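Isochorismatase family protein family (Burkholderia thailandensis, PDB 3TXY) is of unknown function but, as a member of the isochorismatase-like cysteine hydrolase superfamily, may have hydrolase activity, as is usual in its family. Local coordinates at residues Asp37-Thr42 against Pro93-Gln98; Met30-Gly35 against Asp167-Ala172; Gly110-Thr115 against Arg145-Asn150; Asn23-Leu28 against Thr132-Asn137. All coordinates share one frame; numbering follows the deposited sequence.

Contact 1: Asp37-Thr42 against Pro93-Gln98; sequences DVVAKT and PALGVQ
Helix 35-51 passes closest to the short 3-10 turn at Pro93-Leu95 where the CA atoms of Val39 and Leu95 lie 5.5 Å apart. The helix flanks the parallel sheet of a Rossmann-like alpha/beta fold, and the turn belongs to the loop that leads into strand 102-106, at the edge of that sheet. With the backbones this near, Val39 CG1 packs directly on the main chain of the turn. Val39 directs CB at the turn and holds CG1 anti to its own backbone N (chi1 171°), which sets this branch over the face of the peptide joining Ala94 to Leu95. CG1 lies 3.6 Å from Ala94 C and 3.5 Å from Leu95 N. The methyl of Ala94 approaches the same branch from one end of the peptide, CB to Val39 CG1 3.8 Å, and the CB of Leu95 does so from the other. Leu95 extends farther along the helix, where its CD1 meets Thr42 CG2 at 3.8 Å and comes within 4.0 Å of Val39 O. Leu21, in a loop, lies against both Thr42 and Leu95, and the leucine also touches Phe58 of strand 56-61. Thr42 divides its two branches by chemistry: CG2 joins the apolar side, while OG1 turns back along the helix to Val38 O at 2.8 Å. That carbonyl also accepts the backbone N of Thr42, at 3.0 Å, and the two donors reach the oxygen from opposite faces of its plane.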
loop_
_atom_site.group_PDB
_atom_site.type_symbol
_atom_site.label_atom_id
_atom_site.label_comp_id
_atom_site.label_asym_id
_atom_site.label_seq_id
_atom_site.Cartn_x
_atom_site.Cartn_y
_atom_site.Cartn_z
ATOM N N ASP A 37 23.302 -9.632 -1.324
ATOM C CA ASP A 37 22.609 -10.897 -1.582
ATOM C C ASP A 37 21.318 -10.681 -2.351
ATOM O O ASP A 37 20.958 -11.498 -3.204
ATOM C CB ASP A 37 22.269 -11.629 -0.285
ATOM C CG ASP A 37 23.495 -12.149 0.451
ATOM O OD1 ASP A 37 24.600 -12.221 -0.133
ATOM O OD2 ASP A 37 23.330 -12.486 1.646
ATOM N N VAL A 38 20.605 -9.598 -2.045
ATOM C CA VAL A 38 19.369 -9.301 -2.768
ATOM C C VAL A 38 19.694 -9.010 -4.226
ATOM O O VAL A 38 19.017 -9.488 -5.126
ATOM C CB VAL A 38 18.608 -8.110 -2.154
ATOM C CG1 VAL A 38 17.434 -7.727 -3.028
ATOM C CG2 VAL A 38 18.172 -8.440 -0.734
ATOM N N VAL A 39 20.748 -8.232 -4.448
ATOM C CA VAL A 39 21.239 -7.950 -5.797
ATOM C C VAL A 39 21.618 -9.245 -6.517
ATOM O O VAL A 39 21.193 -9.478 -7.642
ATOM C CB VAL A 39 22.430 -6.958 -5.780
ATOM C CG1 VAL A 39 23.077 -6.856 -7.171
ATOM C CG2 VAL A 39 21.967 -5.584 -5.306
ATOM N N ALA A 40 22.380 -10.108 -5.851
ATOM C CA ALA A 40 22.856 -11.354 -6.488
ATOM C C ALA A 40 21.696 -12.255 -6.875
ATOM O O ALA A 40 21.645 -12.793 -7.979
ATOM C CB ALA A 40 23.791 -12.104 -5.556
ATOM N N LYS A 41 20.758 -12.416 -5.947
ATOM C CA LYS A 41 19.604 -13.286 -6.173
ATOM C C LYS A 41 18.768 -12.779 -7.325
ATOM O O LYS A 41 18.253 -13.552 -8.145
ATOM C CB LYS A 41 18.740 -13.273 -4.934
ATOM C CG LYS A 41 17.945 -14.515 -4.741
ATOM C CD LYS A 41 18.798 -15.533 -4.024
ATOM C CE LYS A 41 19.123 -16.687 -4.917
ATOM N NZ LYS A 41 19.866 -17.668 -4.075
ATOM N N THR A 42 18.617 -11.459 -7.380
ATOM C CA THR A 42 17.815 -10.824 -8.416
ATOM C C THR A 42 18.458 -11.033 -9.793
ATOM O O THR A 42 17.767 -11.354 -10.763
ATOM C CB THR A 42 17.642 -9.321 -8.126
ATOM O OG1 THR A 42 16.887 -9.161 -6.905
ATOM C CG2 THR A 42 16.906 -8.636 -9.258
ATOM N N PRO A 93 26.224 -2.055 -9.791
ATOM C CA PRO A 93 26.878 -2.748 -10.923
ATOM C C PRO A 93 26.645 -4.270 -10.959
ATOM O O PRO A 93 26.476 -4.835 -12.040
ATOM C CB PRO A 93 28.362 -2.427 -10.731
ATOM C CG PRO A 93 28.380 -1.153 -9.952
ATOM C CD PRO A 93 27.146 -1.153 -9.083
ATOM N N ALA A 94 26.600 -4.930 -9.801
ATOM C CA ALA A 94 26.400 -6.381 -9.776
ATOM C C ALA A 94 25.005 -6.804 -10.220
ATOM O O ALA A 94 24.766 -7.980 -10.449
ATOM C CB ALA A 94 26.718 -6.956 -8.397
ATOM N N LEU A 95 24.083 -5.851 -10.356
ATOM C CA LEU A 95 22.722 -6.174 -10.809
ATOM C C LEU A 95 22.663 -6.568 -12.280
ATOM O O LEU A 95 21.733 -7.236 -12.694
ATOM C CB LEU A 95 21.789 -4.989 -10.551
ATOM C CG LEU A 95 20.287 -5.248 -10.647
ATOM C CD1 LEU A 95 19.833 -6.263 -9.605
ATOM C CD2 LEU A 95 19.558 -3.917 -10.456
ATOM N N GLY A 96 23.658 -6.151 -13.062
ATOM C CA GLY A 96 23.750 -6.499 -14.474
ATOM C C GLY A 96 22.652 -5.943 -15.355
ATOM O O GLY A 96 22.183 -6.631 -16.272
ATOM N N VAL A 97 22.210 -4.721 -15.070
ATOM C CA VAL A 97 21.147 -4.095 -15.862
ATOM C C VAL A 97 21.611 -3.947 -17.322
ATOM O O VAL A 97 22.669 -3.355 -17.581
ATOM C CB VAL A 97 20.710 -2.727 -15.283
ATOM C CG1 VAL A 97 19.670 -2.086 -16.196
ATOM C CG2 VAL A 97 20.138 -2.888 -13.868
ATOM N N GLN A 98 20.826 -4.504 -18.251
ATOM C CA GLN A 98 21.177 -4.527 -19.674
ATOM C C GLN A 98 20.443 -3.403 -20.423
ATOM O O GLN A 98 19.356 -3.011 -20.025
ATOM C CB GLN A 98 20.791 -5.865 -20.301
ATOM C CG GLN A 98 21.230 -7.109 -19.549
ATOM C CD GLN A 98 21.044 -8.368 -20.380
ATOM O OE1 GLN A 98 20.530 -8.300 -21.500
ATOM N NE2 GLN A 98 21.477 -9.513 -19.860
#

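Contact 2: Met30-Gly35 against Asp167-Ala172; sequences MVPQSG and DAQTFA. Unlike the reference sequence in segment 30-35: Met30 (reference Val).
Pro32 and Gln169 meet where the loop between helices 23-26 and 35-51 of this Rossmann-like alpha/beta fold passes helix 166-180, the ring lying across the amide chain. Gln169 points its CB at the loop, and with CG anti to the backbone N (chi1 -179°) the chain reaches straight out from its helix before bending at chi2 (84°). CG comes first against the proline, 3.8 Å from Pro32 CD. Beyond the bend Pro32 CD sits over the amide face, 3.5 Å from Gln169 CD and 3.4 Å from Gln169 NE2, while Pro32 CG approaches NE2 less closely. OE1 stays at the margin of the proline contact, 4.0 Å from Pro32 CD, and is hydrogen-bonded to Thr136 OG1 at the start of helix 136-149; NE2 donates to Val161 O of strand 153-162. Gln33 adds its own amide on the proline side, its NE2 4.1 Å from Gln169 NE2 and the planes 61° apart; this nitrogen is bonded to Ser158 O. The peptide before Pro32 is cis, a kink in the loop. On the far side of helix 166-180, Phe171 stacks on Phe171 of the second subunit. Since both ends of the buried Gln169 amide are spent on neighbouring elements, its rotation is fixed, and what it presents to the loop is a flat face suited to van der Waals packing with proline.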
loop_
_atom_site.group_PDB
_atom_site.type_symbol
_atom_site.label_atom_id
_atom_site.label_comp_id
_atom_site.label_asym_id
_atom_site.label_seq_id
_atom_site.Cartn_x
_atom_site.Cartn_y
_atom_site.Cartn_z
ATOM N N MET A 30 20.356 -4.231 6.483
ATOM C CA MET A 30 19.088 -4.915 6.248
ATOM C C MET A 30 19.160 -6.408 6.493
ATOM O O MET A 30 20.247 -7.019 6.477
ATOM C CB MET A 30 18.593 -4.643 4.825
ATOM C CG MET A 30 19.450 -5.260 3.725
ATOM S SD MET A 30 18.935 -4.675 2.097
ATOM C CE MET A 30 19.730 -3.059 2.101
ATOM N N VAL A 31 17.997 -7.001 6.733
ATOM C CA VAL A 31 17.906 -8.409 7.056
ATOM C C VAL A 31 16.701 -8.999 6.322
ATOM O O VAL A 31 15.791 -8.255 5.930
ATOM C CB VAL A 31 17.769 -8.621 8.581
ATOM C CG1 VAL A 31 19.091 -8.258 9.276
ATOM C CG2 VAL A 31 16.586 -7.835 9.132
ATOM N N PRO A 32 16.655 -10.338 6.173
ATOM C CA PRO A 32 17.539 -11.396 6.657
ATOM C C PRO A 32 18.710 -11.718 5.720
ATOM O O PRO A 32 19.511 -12.609 6.013
ATOM C CB PRO A 32 16.596 -12.591 6.771
ATOM C CG PRO A 32 15.671 -12.389 5.625
ATOM C CD PRO A 32 15.455 -10.900 5.528
ATOM N N GLN A 33 18.794 -11.019 4.599
ATOM C CA GLN A 33 19.977 -11.074 3.771
ATOM C C GLN A 33 20.409 -9.665 3.369
ATOM O O GLN A 33 19.600 -8.733 3.369
ATOM C CB GLN A 33 19.764 -11.996 2.550
ATOM C CG GLN A 33 18.554 -11.685 1.694
ATOM C CD GLN A 33 17.268 -12.369 2.131
ATOM O OE1 GLN A 33 17.242 -13.573 2.426
ATOM N NE2 GLN A 33 16.172 -11.617 2.091
ATOM N N SER A 34 21.687 -9.522 3.022
ATOM C CA SER A 34 22.265 -8.204 2.779
ATOM C C SER A 34 21.762 -7.630 1.451
ATOM O O SER A 34 21.123 -8.336 0.658
ATOM C CB SER A 34 23.809 -8.264 2.773
ATOM O OG SER A 34 24.300 -8.958 1.623
ATOM N N GLY A 35 22.040 -6.343 1.231
ATOM C CA GLY A 35 21.739 -5.719 -0.049
ATOM C C GLY A 35 22.415 -6.461 -1.198
ATOM O O GLY A 35 21.806 -6.704 -2.253
ATOM N N ASP A 167 11.589 -8.940 12.505
ATOM C CA ASP A 167 10.162 -8.818 12.866
ATOM C C ASP A 167 9.384 -8.207 11.682
ATOM O O ASP A 167 8.263 -8.645 11.353
ATOM C CB ASP A 167 9.970 -7.946 14.112
ATOM C CG ASP A 167 10.220 -8.690 15.427
ATOM O OD1 ASP A 167 10.430 -9.924 15.453
ATOM O OD2 ASP A 167 10.163 -8.029 16.474
ATOM N N ALA A 168 9.961 -7.187 11.042
ATOM C CA ALA A 168 9.280 -6.539 9.905
ATOM C C ALA A 168 9.219 -7.451 8.702
ATOM O O ALA A 168 8.198 -7.539 8.028
ATOM C CB ALA A 168 9.957 -5.235 9.534
ATOM N N GLN A 169 10.303 -8.167 8.443
ATOM C CA GLN A 169 10.301 -9.149 7.362
ATOM C C GLN A 169 9.199 -10.163 7.582
ATOM O O GLN A 169 8.383 -10.414 6.697
ATOM C CB GLN A 169 11.631 -9.868 7.284
ATOM C CG GLN A 169 11.707 -10.898 6.154
ATOM C CD GLN A 169 12.071 -10.286 4.807
ATOM O OE1 GLN A 169 12.004 -9.069 4.630
ATOM N NE2 GLN A 169 12.505 -11.140 3.863
ATOM N N THR A 170 9.181 -10.740 8.775
ATOM C CA THR A 170 8.205 -11.761 9.097
ATOM C C THR A 170 6.782 -11.250 9.023
ATOM O O THR A 170 5.916 -11.940 8.496
ATOM C CB THR A 170 8.494 -12.404 10.470
ATOM O OG1 THR A 170 9.739 -13.108 10.361
ATOM C CG2 THR A 170 7.370 -13.395 10.857
ATOM N N PHE A 171 6.543 -10.047 9.535
ATOM C CA PHE A 171 5.212 -9.462 9.463
ATOM C C PHE A 171 4.719 -9.360 8.017
ATOM O O PHE A 171 3.631 -9.792 7.709
ATOM C CB PHE A 171 5.162 -8.085 10.115
ATOM C CG PHE A 171 3.779 -7.561 10.219
ATOM C CD1 PHE A 171 3.237 -6.777 9.209
ATOM C CD2 PHE A 171 2.980 -7.921 11.294
ATOM C CE1 PHE A 171 1.930 -6.332 9.304
ATOM C CE2 PHE A 171 1.673 -7.471 11.393
ATOM C CZ PHE A 171 1.151 -6.681 10.390
ATOM N N ALA A 172 5.528 -8.781 7.129
ATOM C CA ALA A 172 5.131 -8.655 5.725
ATOM C C ALA A 172 4.921 -10.036 5.093
ATOM O O ALA A 172 3.922 -10.279 4.438
ATOM C CB ALA A 172 6.188 -7.868 4.936
#

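Contact 3: Gly110-Thr115 against Arg145-Asn150; sequences GAFTGT and REAYEN
Two torsions bring Phe112 and Glu146 alongside: Phe112 holds CG beside its backbone N (chi1 -73°), and Glu146 holds CG anti to its own (chi1 -175°), its chain extended from the helix. The side chains run antiparallel to each other, so the carboxylate ends next to Phe112 CB, with Glu146 CD 3.4 Å away, while the outer part of the ring comes to the helix backbone, Phe112 CE2 to Ala147 N 3.6 Å. Ring and carboxylate planes stand 32° apart. Two waters tie the acid to the loop. Water 1 accepts from Phe112 N (3.0 Å) and donates to Glu146 OE2 (2.7 Å); water 2 donates to Glu146 OE1, a short bond (2.5 Å), and to Thr113 OG1 (2.8 Å). The loop therefore has both carboxylate oxygens in a solvent-mediated grip. Thr113 OG1 also bonds Glu149 of the second subunit, whose carboxylate takes Gly110 N as well, so this loop belongs to the dimer interface. Within the chain, the type II turn Phe112-Thr115 links strand 102-106 to helix 117-123, whose Leu117 and Asp118 pack on Phe112, and the contact joins that connection to the C-terminal part of helix 136-149.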
loop_
_atom_site.group_PDB
_atom_site.type_symbol
_atom_site.label_atom_id
_atom_site.label_comp_id
_atom_site.label_asym_id
_atom_site.label_seq_id
_atom_site.Cartn_x
_atom_site.Cartn_y
_atom_site.Cartn_z
ATOM N N GLY A 110 6.146 3.257 -3.733
ATOM C CA GLY A 110 5.658 2.291 -4.690
ATOM C C GLY A 110 6.031 2.620 -6.112
ATOM O O GLY A 110 6.257 3.787 -6.460
ATOM N N ALA A 111 6.069 1.579 -6.947
ATOM C CA ALA A 111 6.595 1.702 -8.302
ATOM C C ALA A 111 5.584 2.033 -9.394
ATOM O O ALA A 111 5.957 2.048 -10.567
ATOM C CB ALA A 111 7.378 0.442 -8.688
ATOM N N PHE A 112 4.328 2.306 -9.035
ATOM C CA PHE A 112 3.316 2.667 -10.026
ATOM C C PHE A 112 3.088 4.171 -10.170
ATOM O O PHE A 112 3.011 4.688 -11.294
ATOM C CB PHE A 112 2.008 1.992 -9.680
ATOM C CG PHE A 112 1.996 0.515 -9.940
ATOM C CD1 PHE A 112 1.695 0.030 -11.199
ATOM C CD2 PHE A 112 2.233 -0.397 -8.915
ATOM C CE1 PHE A 112 1.637 -1.325 -11.448
ATOM C CE2 PHE A 112 2.176 -1.752 -9.153
ATOM C CZ PHE A 112 1.894 -2.222 -10.425
ATOM N N THR A 113 2.912 4.861 -9.040
ATOM C CA THR A 113 2.596 6.292 -9.071
ATOM C C THR A 113 3.663 7.083 -9.853
ATOM O O THR A 113 4.854 6.980 -9.561
ATOM C CB THR A 113 2.469 6.881 -7.653
ATOM O OG1 THR A 113 1.469 6.168 -6.906
ATOM C CG2 THR A 113 2.070 8.363 -7.725
ATOM N N GLY A 114 3.214 7.830 -10.867
ATOM C CA GLY A 114 4.104 8.637 -11.671
ATOM C C GLY A 114 5.068 7.870 -12.555
ATOM O O GLY A 114 6.071 8.431 -12.988
ATOM N N THR A 115 4.786 6.591 -12.813
ATOM C CA THR A 115 5.705 5.768 -13.622
ATOM C C THR A 115 5.001 5.154 -14.806
ATOM O O THR A 115 3.767 5.253 -14.932
ATOM C CB THR A 115 6.382 4.624 -12.840
ATOM O OG1 THR A 115 5.503 3.496 -12.731
ATOM C CG2 THR A 115 6.879 5.059 -11.434
ATOM N N ARG A 145 0.943 -4.239 -2.977
ATOM C CA ARG A 145 -0.427 -3.839 -2.707
ATOM C C ARG A 145 -1.137 -3.245 -3.926
ATOM O O ARG A 145 -2.264 -3.597 -4.238
ATOM C CB ARG A 145 -0.441 -2.828 -1.571
ATOM C CG ARG A 145 -0.236 -3.471 -0.208
ATOM C CD ARG A 145 -0.223 -2.398 0.877
ATOM N NE ARG A 145 0.013 -2.945 2.210
ATOM C CZ ARG A 145 -0.897 -3.082 3.175
ATOM N NH1 ARG A 145 -2.156 -2.698 3.002
ATOM N NH2 ARG A 145 -0.517 -3.596 4.338
ATOM N N GLU A 146 -0.463 -2.338 -4.620
ATOM C CA GLU A 146 -1.050 -1.705 -5.785
ATOM C C GLU A 146 -1.205 -2.689 -6.949
ATOM O O GLU A 146 -2.176 -2.623 -7.679
ATOM C CB GLU A 146 -0.232 -0.475 -6.194
ATOM C CG GLU A 146 -0.874 0.287 -7.339
ATOM C CD GLU A 146 -0.482 1.765 -7.415
ATOM O OE1 GLU A 146 -1.065 2.449 -8.272
ATOM O OE2 GLU A 146 0.382 2.251 -6.648
ATOM N N ALA A 147 -0.222 -3.575 -7.127
ATOM C CA ALA A 147 -0.266 -4.560 -8.221
ATOM C C ALA A 147 -1.457 -5.503 -8.047
ATOM O O ALA A 147 -2.194 -5.812 -8.988
ATOM C CB ALA A 147 1.031 -5.340 -8.270
ATOM N N TYR A 148 -1.672 -5.911 -6.805
ATOM C CA TYR A 148 -2.832 -6.721 -6.448
ATOM C C TYR A 148 -4.147 -6.005 -6.842
ATOM O O TYR A 148 -5.025 -6.594 -7.467
ATOM C CB TYR A 148 -2.773 -6.981 -4.941
ATOM C CG TYR A 148 -4.022 -7.489 -4.279
ATOM C CD1 TYR A 148 -4.422 -8.804 -4.439
ATOM C CD2 TYR A 148 -4.776 -6.665 -3.433
ATOM C CE1 TYR A 148 -5.547 -9.287 -3.804
ATOM C CE2 TYR A 148 -5.910 -7.143 -2.807
ATOM C CZ TYR A 148 -6.287 -8.453 -2.998
ATOM O OH TYR A 148 -7.401 -8.935 -2.363
ATOM N N GLU A 149 -4.275 -4.731 -6.480
ATOM C CA GLU A 149 -5.501 -3.973 -6.795
ATOM C C GLU A 149 -5.693 -3.789 -8.293
ATOM O O GLU A 149 -6.838 -3.642 -8.767
ATOM C CB GLU A 149 -5.475 -2.609 -6.107
ATOM C CG GLU A 149 -5.505 -2.782 -4.605
ATOM C CD GLU A 149 -5.950 -1.558 -3.858
ATOM O OE1 GLU A 149 -6.424 -0.576 -4.473
ATOM O OE2 GLU A 149 -5.860 -1.624 -2.613
ATOM N N ASN A 150 -4.577 -3.834 -9.017
ATOM C CA ASN A 150 -4.566 -3.741 -10.467
ATOM C C ASN A 150 -4.642 -5.104 -11.164
ATOM O O ASN A 150 -4.441 -5.201 -12.383
ATOM C CB ASN A 150 -3.364 -2.906 -10.919
ATOM C CG ASN A 150 -3.628 -1.428 -10.749
ATOM O OD1 ASN A 150 -4.126 -0.769 -11.655
ATOM N ND2 ASN A 150 -3.425 -0.932 -9.563
HETATM O O HOH W 1 2.966 3.124 -6.548
HETATM O O HOH W 2 -0.562 4.937 -8.388
#

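Contact 4: Asn23-Leu28 against Thr132-Asn137; sequences NGIVVL and TGIATN
Ile25, Val26 and Ile134 meet through aliphatic branches, and the flat group beside them is the peptide joining Ile134 to Ala135. It is cis, with Ile134 CA and Ala135 CA only 3.0 Å apart. Ile25 CG2 lies on the side of one face of this peptide without touching it, and the CB of Ile134 rises on the same side; the other face is turned from the 23-28 segment. The main touch is between two methyls, Ile25 CG2 and Ile134 CG2, at 3.6 Å. Each is anti to its own backbone N, because both isoleucines keep CG1 anti to the carbonyl carbon (chi1 -65° and -53°), and the two side chains pass head to tail. The long arm of Ile134 runs on to Val26 and lies across it, Ile134 CD1 to Val26 CG1 3.9 Å and Ile134 CD1 to Val26 CA 4.0 Å. A single isoleucine thus spans two successive residues of the short, weakly bonded helix 23-26, and Leu21 adds another apolar neighbour. The chain then turns from strand 128-134 into helix 136-149, with Ala135 at the N-cap position. A 1,2-ethanediol, probably from the crystallisation liquor, lies about 4 Å from the Ile134 side chain. A non-proline cis peptide between a central strand and the following helix, near the C-terminal edge of the parallel sheet, is a hallmark of the isochorismatase-like cysteine hydrolases, in which this region borders the active-site pocket, so it probably lines a pocket here too.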
loop_
_atom_site.group_PDB
_atom_site.type_symbol
_atom_site.label_atom_id
_atom_site.label_comp_id
_atom_site.label_asym_id
_atom_site.label_seq_id
_atom_site.Cartn_x
_atom_site.Cartn_y
_atom_site.Cartn_z
ATOM N N ASN A 23 22.688 2.066 -5.770
ATOM C CA ASN A 23 23.839 2.221 -4.891
ATOM C C ASN A 23 23.487 2.752 -3.495
ATOM O O ASN A 23 23.994 2.264 -2.481
ATOM C CB ASN A 23 24.864 3.159 -5.529
ATOM C CG ASN A 23 25.463 2.598 -6.805
ATOM O OD1 ASN A 23 25.735 1.396 -6.901
ATOM N ND2 ASN A 23 25.706 3.475 -7.785
ATOM N N GLY A 24 22.617 3.755 -3.437
ATOM C CA GLY A 24 22.299 4.400 -2.173
ATOM C C GLY A 24 21.431 3.585 -1.219
ATOM O O GLY A 24 21.290 3.933 -0.057
ATOM N N ILE A 25 20.826 2.519 -1.720
ATOM C CA ILE A 25 19.903 1.709 -0.936
ATOM C C ILE A 25 20.494 0.318 -0.653
ATOM O O ILE A 25 20.349 -0.194 0.455
ATOM C CB ILE A 25 18.516 1.670 -1.634
ATOM C CG1 ILE A 25 17.917 3.088 -1.632
ATOM C CG2 ILE A 25 17.555 0.682 -0.959
ATOM C CD1 ILE A 25 16.720 3.283 -2.565
ATOM N N VAL A 26 21.203 -0.267 -1.612
ATOM C CA VAL A 26 21.796 -1.588 -1.370
ATOM C C VAL A 26 22.869 -1.578 -0.267
ATOM O O VAL A 26 23.191 -2.630 0.278
ATOM C CB VAL A 26 22.339 -2.240 -2.659
ATOM C CG1 VAL A 26 21.231 -2.374 -3.687
ATOM C CG2 VAL A 26 23.523 -1.454 -3.220
ATOM N N VAL A 27 23.430 -0.412 0.060
ATOM C CA VAL A 27 24.485 -0.326 1.087
ATOM C C VAL A 27 23.919 -0.165 2.501
ATOM O O VAL A 27 24.671 -0.149 3.485
ATOM C CB VAL A 27 25.441 0.842 0.812
ATOM C CG1 VAL A 27 26.234 0.556 -0.462
ATOM C CG2 VAL A 27 24.658 2.146 0.738
ATOM N N LEU A 28 22.596 -0.073 2.603
ATOM C CA LEU A 28 21.936 0.133 3.878
ATOM C C LEU A 28 21.914 -1.169 4.701
ATOM O O LEU A 28 21.960 -2.272 4.140
ATOM C CB LEU A 28 20.525 0.661 3.645
ATOM C CG LEU A 28 20.426 2.047 3.012
ATOM C CD1 LEU A 28 18.976 2.419 2.696
ATOM C CD2 LEU A 28 21.058 3.092 3.924
ATOM N N THR A 132 11.128 -8.566 -6.322
ATOM C CA THR A 132 12.286 -8.540 -5.446
ATOM C C THR A 132 12.599 -7.099 -5.070
ATOM O O THR A 132 12.075 -6.155 -5.670
ATOM C CB THR A 132 13.535 -9.165 -6.111
ATOM O OG1 THR A 132 14.170 -8.218 -6.988
ATOM C CG2 THR A 132 13.176 -10.402 -6.885
ATOM N N GLY A 133 13.473 -6.936 -4.089
ATOM C CA GLY A 133 14.081 -5.640 -3.781
ATOM C C GLY A 133 14.029 -5.190 -2.325
ATOM O O GLY A 133 13.846 -5.995 -1.413
ATOM N N ILE A 134 14.217 -3.879 -2.132
ATOM C CA ILE A 134 14.423 -3.270 -0.827
ATOM C C ILE A 134 13.539 -2.008 -0.751
ATOM O O ILE A 134 13.469 -1.290 -1.753
ATOM C CB ILE A 134 15.915 -2.830 -0.666
ATOM C CG1 ILE A 134 16.883 -3.990 -0.958
ATOM C CG2 ILE A 134 16.139 -2.209 0.704
ATOM C CD1 ILE A 134 18.279 -3.501 -1.317
ATOM N N ALA A 135 12.853 -1.694 0.366
ATOM C CA ALA A 135 12.670 -2.541 1.546
ATOM C C ALA A 135 11.360 -3.325 1.430
ATOM O O ALA A 135 10.396 -2.872 0.835
ATOM C CB ALA A 135 12.650 -1.696 2.815
ATOM N N THR A 136 11.340 -4.507 2.021
ATOM C CA THR A 136 10.181 -5.396 1.988
ATOM C C THR A 136 8.891 -4.668 2.320
ATOM O O THR A 136 7.918 -4.761 1.573
ATOM C CB THR A 136 10.365 -6.561 2.975
ATOM O OG1 THR A 136 11.660 -7.150 2.754
ATOM C CG2 THR A 136 9.283 -7.617 2.767
ATOM N N ASN A 137 8.892 -3.929 3.422
ATOM C CA ASN A 137 7.685 -3.251 3.886
ATOM C C ASN A 137 7.385 -1.908 3.247
ATOM O O ASN A 137 6.345 -1.328 3.524
ATOM C CB ASN A 137 7.719 -3.027 5.403
ATOM C CG ASN A 137 8.219 -4.217 6.155
ATOM O OD1 ASN A 137 9.420 -4.530 6.094
ATOM N ND2 ASN A 137 7.327 -4.883 6.893
#

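How the contacts relate
Contact 4, at the C-terminal end of strand 128-134 and probably beside the pocket, is the junction. Its strand end meets contact 1 through a probable hydrogen bond between Thr42 OG1 and Thr132 OG1 (2.9 Å), and Val39 CG2 packs on Val26 CG1 at 3.7 Å. Toward contact 2, Ala168 O lies 3.0 Å from Asn137 ND2, while Met30 SD sits 3.7 Å from Ile134 CD1, so Met30 touches the same isoleucine that lies near the bound ethanediol. Contacts 1 and 2 barely touch, at Val38 and Gln33. Contact 3 stands apart, centred about 18 Å from contact 4 across the chain's centre, yet both use helix 136-149; contacts 2, 3 and 4 all reach the second subunit.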